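PDB 7C2A: SGNH-hydrolase family esterase from Altererythrobacter indicus, which hydrolyses esters as an SGNH-hydrolase family esterase, and may act on lysophospholipids. Local coordinates for residues A[54-62]-A[96-107]. Numbering follows the deposited sequence. Where two conformers were deposited one is given.
Sequences TAAGLQRIK and NLSGILEELQRR
Lys-62 NZ and Arg-106 NE reach Glu-103 OE1 from opposite faces of the carboxylate, Lys-62 NZ lying 2.9 Å from OE1. The guanidinium of Arg-106 turns its own edge to the carboxylate, NE to OE1 and NH2 to OE2 on the syn side. Arg-107 also offers its edge, but both NE and NH2 go to OE2, at 2.8 Å and 3.0 Å. Five N-H bonds thus grip one buried carboxylate in a salt-bridge network. With an alanine in place of Glu-103, the three cations would probably be left crowded without their shared counter-charge. At the other end of the contact, Asn-96 ND2 donates within its amide plane to Thr-54 OG1 (3.0 Å, 160° at the hydrogen), an oxygen that also hydrogen-bonds Asp-83. Between these polar ends Ile-100 is a knob among Thr-54, Gly-57, Leu-58 and Ile-61. Having CG1 beside its own backbone N (chi1 -63°) helps bring CD1 to 3.6 Å from Leu-58 N. The bare CA of Gly-99 lets Leu-58 CD1 come within 3.6 Å of Gly-99 C. Segments 54-62 and 96-106 run in nearly the same direction, at 24°, their axes 8.5 Å apart at closest. This is helix-on-helix packing beside the five-stranded parallel sheet of the SGNH-hydrolase alpha/beta fold: Leu-97 and Leu-104 pack on strand 74-78, Leu-97 also touches helix 133-140, and Arg-107 salt-bridges Asp-66 farther along helix 54-66.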
loop_
_atom_site.group_PDB
_atom_site.type_symbol
_atom_site.label_atom_id
_atom_site.label_comp_id
_atom_site.label_asym_id
_atom_site.label_seq_id
_atom_site.Cartn_x
_atom_site.Cartn_y
_atom_site.Cartn_z
ATOM N N THR A 54 6.036 0.548 -6.418
ATOM C CA THR A 54 5.473 1.336 -7.511
ATOM C C THR A 54 5.955 0.830 -8.869
ATOM O O THR A 54 5.190 0.811 -9.834
ATOM C CB THR A 54 5.770 2.828 -7.330
ATOM O OG1 THR A 54 7.193 3.061 -7.377
ATOM C CG2 THR A 54 5.167 3.369 -6.024
ATOM N N ALA A 55 7.222 0.414 -8.968
ATOM C CA ALA A 55 7.707 -0.115 -10.242
ATOM C C ALA A 55 6.995 -1.410 -10.608
ATOM O O ALA A 55 6.643 -1.623 -11.772
ATOM C CB ALA A 55 9.220 -0.340 -10.201
ATOM N N ALA A 56 6.778 -2.289 -9.628
ATOM C CA ALA A 56 6.046 -3.519 -9.907
ATOM C C ALA A 56 4.625 -3.218 -10.368
ATOM O O ALA A 56 4.107 -3.856 -11.292
ATOM C CB ALA A 56 6.051 -4.442 -8.686
ATOM N N GLY A 57 3.976 -2.239 -9.737
ATOM C CA GLY A 57 2.642 -1.868 -10.171
ATOM C C GLY A 57 2.635 -1.325 -11.583
ATOM O O GLY A 57 1.773 -1.671 -12.391
ATOM N N LEU A 58 3.606 -0.470 -11.907
ATOM C CA LEU A 58 3.706 0.049 -13.268
ATOM C C LEU A 58 3.923 -1.074 -14.274
ATOM O O LEU A 58 3.379 -1.038 -15.379
ATOM C CB LEU A 58 4.828 1.081 -13.335
ATOM C CG LEU A 58 5.124 1.707 -14.696
ATOM C CD1 LEU A 58 3.903 2.412 -15.260
ATOM C CD2 LEU A 58 6.297 2.663 -14.570
ATOM N N GLN A 59 4.701 -2.083 -13.894
ATOM C CA GLN A 59 4.985 -3.186 -14.802
ATOM C C GLN A 59 3.731 -3.969 -15.171
ATOM O O GLN A 59 3.658 -4.533 -16.271
ATOM C CB GLN A 59 6.008 -4.116 -14.167
ATOM C CG GLN A 59 6.566 -5.152 -15.131
ATOM C CD GLN A 59 7.475 -4.520 -16.170
ATOM O OE1 GLN A 59 8.250 -3.617 -15.856
ATOM N NE2 GLN A 59 7.385 -4.984 -17.407
ATOM N N ARG A 60 2.731 -4.011 -14.287
ATOM C CA ARG A 60 1.562 -4.862 -14.484
ATOM C C ARG A 60 0.267 -4.114 -14.754
ATOM O O ARG A 60 -0.739 -4.772 -15.033
ATOM C CB ARG A 60 1.368 -5.868 -13.335
ATOM C CG ARG A 60 0.986 -5.238 -12.017
ATOM C CD ARG A 60 0.651 -6.295 -10.949
ATOM N NE ARG A 60 0.536 -5.644 -9.645
ATOM C CZ ARG A 60 -0.597 -5.471 -8.966
ATOM N NH1 ARG A 60 -1.737 -5.971 -9.418
ATOM N NH2 ARG A 60 -0.583 -4.808 -7.820
ATOM N N ILE A 61 0.241 -2.779 -14.701
ATOM C CA ILE A 61 -1.046 -2.088 -14.787
ATOM C C ILE A 61 -1.764 -2.385 -16.105
ATOM O O ILE A 61 -2.973 -2.636 -16.118
ATOM C CB ILE A 61 -0.924 -0.582 -14.482
ATOM C CG1 ILE A 61 -2.308 0.088 -14.546
ATOM C CG2 ILE A 61 0.039 0.122 -15.448
ATOM C CD1 ILE A 61 -3.325 -0.383 -13.490
ATOM N N LYS A 62 -1.044 -2.351 -17.229
ATOM C CA LYS A 62 -1.686 -2.637 -18.512
ATOM C C LYS A 62 -2.249 -4.053 -18.545
ATOM O O LYS A 62 -3.382 -4.273 -18.984
ATOM C CB LYS A 62 -0.695 -2.439 -19.660
ATOM C CG LYS A 62 -0.498 -0.996 -20.109
ATOM C CD LYS A 62 0.524 -0.933 -21.249
ATOM C CE LYS A 62 0.783 0.491 -21.724
ATOM N NZ LYS A 62 -0.366 1.060 -22.475
ATOM N N ASN A 96 7.052 6.456 -11.103
ATOM C CA ASN A 96 6.378 5.193 -11.380
ATOM C C ASN A 96 4.873 5.325 -11.200
ATOM O O ASN A 96 4.092 4.860 -12.044
ATOM C CB ASN A 96 6.931 4.099 -10.468
ATOM C CG ASN A 96 8.373 3.759 -10.753
ATOM O OD1 ASN A 96 8.880 4.007 -11.854
ATOM N ND2 ASN A 96 9.039 3.169 -9.776
ATOM N N LEU A 97 4.449 5.974 -10.113
ATOM C CA LEU A 97 3.023 6.206 -9.911
ATOM C C LEU A 97 2.443 7.062 -11.025
ATOM O O LEU A 97 1.304 6.838 -11.455
ATOM C CB LEU A 97 2.784 6.862 -8.554
ATOM C CG LEU A 97 2.773 5.901 -7.367
ATOM C CD1 LEU A 97 3.032 6.625 -6.058
ATOM C CD2 LEU A 97 1.462 5.136 -7.298
ATOM N N SER A 98 3.218 8.037 -11.522
ATOM C CA SER A 98 2.749 8.850 -12.641
ATOM C C SER A 98 2.430 7.982 -13.851
ATOM O O SER A 98 1.432 8.209 -14.538
ATOM C CB SER A 98 3.806 9.894 -13.012
ATOM O OG SER A 98 3.970 10.868 -12.008
ATOM N N GLY A 99 3.275 6.989 -14.130
ATOM C CA GLY A 99 3.011 6.103 -15.251
ATOM C C GLY A 99 1.748 5.282 -15.062
ATOM O O GLY A 99 1.011 5.043 -16.019
ATOM N N ILE A 100 1.478 4.844 -13.829
ATOM C CA ILE A 100 0.235 4.125 -13.542
ATOM C C ILE A 100 -0.972 5.024 -13.783
ATOM O O ILE A 100 -1.946 4.634 -14.443
ATOM C CB ILE A 100 0.240 3.579 -12.103
ATOM C CG1 ILE A 100 1.361 2.558 -11.927
ATOM C CG2 ILE A 100 -1.117 2.968 -11.759
ATOM C CD1 ILE A 100 1.669 2.241 -10.484
ATOM N N LEU A 101 -0.929 6.242 -13.242
ATOM C CA LEU A 101 -2.073 7.133 -13.369
ATOM C C LEU A 101 -2.265 7.574 -14.808
ATOM O O LEU A 101 -3.402 7.758 -15.251
ATOM C CB LEU A 101 -1.922 8.337 -12.445
ATOM C CG LEU A 101 -1.728 8.018 -10.959
ATOM C CD1 LEU A 101 -1.923 9.279 -10.141
ATOM C CD2 LEU A 101 -2.662 6.914 -10.484
ATOM N N GLU A 102 -1.173 7.716 -15.560
ATOM C CA GLU A 102 -1.283 8.091 -16.963
ATOM C C GLU A 102 -1.993 7.014 -17.766
ATOM O O GLU A 102 -2.782 7.321 -18.665
ATOM C CB GLU A 102 0.103 8.374 -17.534
ATOM C CG GLU A 102 0.540 9.796 -17.277
ATOM C CD GLU A 102 1.984 10.082 -17.629
ATOM O OE1 GLU A 102 2.654 9.203 -18.217
ATOM O OE2 GLU A 102 2.444 11.200 -17.310
ATOM N N GLU A 103 -1.709 5.745 -17.480
ATOM C CA GLU A 103 -2.410 4.664 -18.161
ATOM C C GLU A 103 -3.902 4.674 -17.828
ATOM O O GLU A 103 -4.747 4.520 -18.717
ATOM C CB GLU A 103 -1.761 3.331 -17.803
ATOM C CG GLU A 103 -2.434 2.125 -18.434
ATOM C CD GLU A 103 -2.368 2.109 -19.954
ATOM O OE1 GLU A 103 -1.542 2.841 -20.539
ATOM O OE2 GLU A 103 -3.152 1.363 -20.574
ATOM N N LEU A 104 -4.247 4.848 -16.548
ATOM C CA LEU A 104 -5.658 4.928 -16.172
ATOM C C LEU A 104 -6.335 6.114 -16.847
ATOM O O LEU A 104 -7.460 5.997 -17.349
ATOM C CB LEU A 104 -5.783 5.025 -14.651
ATOM C CG LEU A 104 -5.376 3.742 -13.923
ATOM C CD1 LEU A 104 -5.110 4.009 -12.443
ATOM C CD2 LEU A 104 -6.421 2.658 -14.089
ATOM N N GLN A 105 -5.657 7.264 -16.877
ATOM C CA GLN A 105 -6.222 8.454 -17.504
ATOM C C GLN A 105 -6.408 8.255 -19.003
ATOM O O GLN A 105 -7.408 8.706 -19.578
ATOM C CB GLN A 105 -5.300 9.641 -17.239
ATOM C CG GLN A 105 -5.948 11.000 -17.390
ATOM C CD GLN A 105 -5.041 12.105 -16.900
ATOM O OE1 GLN A 105 -3.885 12.194 -17.309
ATOM N NE2 GLN A 105 -5.553 12.945 -16.009
ATOM N N ARG A 106 -5.447 7.607 -19.661
ATOM C CA ARG A 106 -5.606 7.324 -21.081
ATOM C C ARG A 106 -6.909 6.581 -21.336
ATOM O O ARG A 106 -7.625 6.875 -22.303
ATOM C CB ARG A 106 -4.418 6.504 -21.576
ATOM C CG ARG A 106 -4.396 6.258 -23.065
ATOM C CD ARG A 106 -3.190 5.414 -23.429
ATOM N NE ARG A 106 -3.357 4.029 -23.003
ATOM C CZ ARG A 106 -4.081 3.130 -23.661
ATOM N NH1 ARG A 106 -4.696 3.470 -24.785
ATOM N NH2 ARG A 106 -4.186 1.893 -23.199
ATOM N N ARG A 107 -7.246 5.631 -20.466
ATOM C CA ARG A 107 -8.450 4.830 -20.619
ATOM C C ARG A 107 -9.673 5.497 -20.021
ATOM O O ARG A 107 -10.736 4.876 -19.970
ATOM C CB ARG A 107 -8.250 3.447 -19.999
ATOM C CG ARG A 107 -7.032 2.725 -20.537
ATOM C CD ARG A 107 -7.092 1.267 -20.175
ATOM N NE ARG A 107 -5.835 0.593 -20.472
ATOM C CZ ARG A 107 -5.739 -0.689 -20.798
ATOM N NH1 ARG A 107 -6.824 -1.438 -20.890
ATOM N NH2 ARG A 107 -4.556 -1.210 -21.049
#